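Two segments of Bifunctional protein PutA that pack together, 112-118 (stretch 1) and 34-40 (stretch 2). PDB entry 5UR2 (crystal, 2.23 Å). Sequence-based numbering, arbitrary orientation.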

# COMPACT_ATOMS: atom_id res chain seq x y z
N GLY B 112 -11.23 -39.31 -32.69
CA GLY B 112 -10.30 -40.15 -33.44
C GLY B 112 -8.94 -40.24 -32.77
O GLY B 112 -8.33 -41.32 -32.72
N MET B 113 -8.47 -39.13 -32.19
CA MET B 113 -7.20 -39.15 -31.47
C MET B 113 -7.30 -40.04 -30.24
O MET B 113 -6.32 -40.68 -29.85
CB MET B 113 -6.79 -37.73 -31.07
CG MET B 113 -6.75 -36.75 -32.24
SD MET B 113 -6.33 -35.05 -31.82
CE MET B 113 -7.04 -34.14 -33.20
N ALA B 114 -8.47 -40.08 -29.60
CA ALA B 114 -8.63 -40.91 -28.42
C ALA B 114 -8.51 -42.39 -28.75
O ALA B 114 -7.89 -43.15 -28.00
CB ALA B 114 -9.97 -40.62 -27.76
N LYS B 115 -9.07 -42.81 -29.89
CA LYS B 115 -9.03 -44.23 -30.24
C LYS B 115 -7.62 -44.70 -30.54
O LYS B 115 -7.37 -45.91 -30.55
CB LYS B 115 -9.97 -44.52 -31.42
N MET B 116 -6.69 -43.78 -30.80
CA MET B 116 -5.29 -44.18 -30.93
C MET B 116 -4.78 -44.82 -29.65
O MET B 116 -3.93 -45.71 -29.70
CB MET B 116 -4.42 -42.98 -31.29
CG MET B 116 -4.65 -42.36 -32.64
SD MET B 116 -3.82 -40.75 -32.69
CE MET B 116 -2.12 -41.23 -32.63
N PHE B 117 -5.29 -44.39 -28.49
CA PHE B 117 -4.72 -44.80 -27.21
C PHE B 117 -5.66 -45.65 -26.37
O PHE B 117 -5.24 -46.16 -25.33
CB PHE B 117 -4.31 -43.56 -26.38
CG PHE B 117 -3.39 -42.62 -27.11
CD1 PHE B 117 -2.10 -43.01 -27.45
CD2 PHE B 117 -3.81 -41.34 -27.45
CE1 PHE B 117 -1.26 -42.14 -28.13
CE2 PHE B 117 -2.97 -40.46 -28.12
CZ PHE B 117 -1.69 -40.86 -28.46
N ILE B 118 -6.90 -45.84 -26.79
CA ILE B 118 -7.88 -46.62 -26.04
C ILE B 118 -8.31 -47.79 -26.92
O ILE B 118 -8.77 -47.58 -28.05
CB ILE B 118 -9.08 -45.76 -25.63
CG1 ILE B 118 -8.62 -44.69 -24.65
CG2 ILE B 118 -10.20 -46.60 -25.02
CD1 ILE B 118 -9.36 -43.42 -24.77
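Stretch 2 (34-40) FWYGSIM

Stretch 2 enters the contact as the first turns of a helix. Phe34 occupies the N-cap position in an extended conformation (phi/psi -113/164°), and residues 35-40 are helical, held by i to i+4 hydrogen bonds. It lies against the last part of a helix in stretch 1, which gives way to a loop by Ile118. The two segments run steeply across one another, not side by side, so their backbones come close at one place, where the CA of Tyr36 is 6.3 Å from the CA of Met113.

Tyr36 and Met113 cover the most surface, and the packing is organised around them. Tyr36 adopts the t rotamer (chi1 -178°) and directs its CA-to-CB bond toward stretch 1, so that its side chain meets three residues there. Near its backbone lies Met113, with Met113 SD 4.0 Å from Tyr36 CA and Met113 CG 4.2 Å from Tyr36 CB; the sulfur sits at the edge of the tyrosine ring, near its plane. The nearly extended Met113 side chain (m, t, t) carries its methyl group past Tyr36 to the preceding residue and the next helical turn: Met113 CE is 3.5 Å from Trp35 CB, the indole being unmodelled, and 4.3 Å from Ile39 CG1.

Further along stretch 1, Phe117 presents its ring edge to the face of Tyr36 in an offset edge-to-face pair, with centroids 5.4 Å apart and planes inclined at 63°. Phe117 CZ approaches Tyr36 CZ to 3.7 Å. Met116 SD lies 4.2 Å from Tyr36 CB and 5.0 Å from the centroid of the Tyr36 ring, in an oblique position. No hydrogen bond joins the modelled atoms of the two stretches; Tyr36 OH is satisfied elsewhere in the structure. The two stretches bury 278 Å² of surface, both sides summed, through apolar, sulfur and aromatic contacts.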

# COMPACT_ATOMS: atom_id res chain seq x y z
N PHE B 34 -0.83 -36.08 -39.31
CA PHE B 34 -2.07 -36.33 -38.59
C PHE B 34 -2.51 -35.07 -37.86
O PHE B 34 -1.73 -34.14 -37.65
CB PHE B 34 -1.93 -37.43 -37.52
CG PHE B 34 -1.34 -38.72 -37.99
CD1 PHE B 34 0.04 -38.90 -38.03
CD2 PHE B 34 -2.16 -39.78 -38.35
CE1 PHE B 34 0.58 -40.10 -38.44
CE2 PHE B 34 -1.62 -40.98 -38.76
CZ PHE B 34 -0.24 -41.14 -38.81
N TRP B 35 -3.78 -35.06 -37.45
CA TRP B 35 -4.28 -33.97 -36.62
C TRP B 35 -3.57 -33.96 -35.27
O TRP B 35 -3.25 -32.88 -34.74
CB TRP B 35 -5.79 -34.07 -36.45
N TYR B 36 -3.31 -35.14 -34.70
CA TYR B 36 -2.66 -35.24 -33.39
C TYR B 36 -1.27 -34.61 -33.39
O TYR B 36 -0.92 -33.84 -32.49
CB TYR B 36 -2.58 -36.71 -32.96
CG TYR B 36 -1.96 -36.95 -31.59
CD1 TYR B 36 -2.70 -36.76 -30.43
CD2 TYR B 36 -0.63 -37.34 -31.47
CE1 TYR B 36 -2.13 -36.97 -29.18
CE2 TYR B 36 -0.05 -37.55 -30.22
CZ TYR B 36 -0.81 -37.36 -29.08
OH TYR B 36 -0.25 -37.56 -27.82
N GLY B 37 -0.47 -34.93 -34.41
CA GLY B 37 0.88 -34.38 -34.48
C GLY B 37 0.90 -32.88 -34.73
O GLY B 37 1.75 -32.17 -34.18
N SER B 38 -0.02 -32.39 -35.57
CA SER B 38 -0.07 -30.95 -35.82
C SER B 38 -0.50 -30.19 -34.56
O SER B 38 0.02 -29.11 -34.26
CB SER B 38 -1.00 -30.65 -36.99
OG SER B 38 -0.85 -29.31 -37.41
N ILE B 39 -1.47 -30.74 -33.82
CA ILE B 39 -1.82 -30.17 -32.51
C ILE B 39 -0.58 -30.06 -31.63
O ILE B 39 -0.36 -29.04 -30.97
CB ILE B 39 -2.91 -31.02 -31.83
CG1 ILE B 39 -4.24 -30.88 -32.58
CG2 ILE B 39 -3.04 -30.67 -30.35
CD1 ILE B 39 -4.78 -29.49 -32.61
N MET B 40 0.23 -31.12 -31.60
CA MET B 40 1.41 -31.14 -30.73
C MET B 40 2.46 -30.12 -31.16
O MET B 40 3.03 -29.42 -30.31
CB MET B 40 2.01 -32.54 -30.68
CG MET B 40 1.24 -33.50 -29.81
SD MET B 40 2.34 -34.80 -29.20
CE MET B 40 2.83 -35.55 -30.77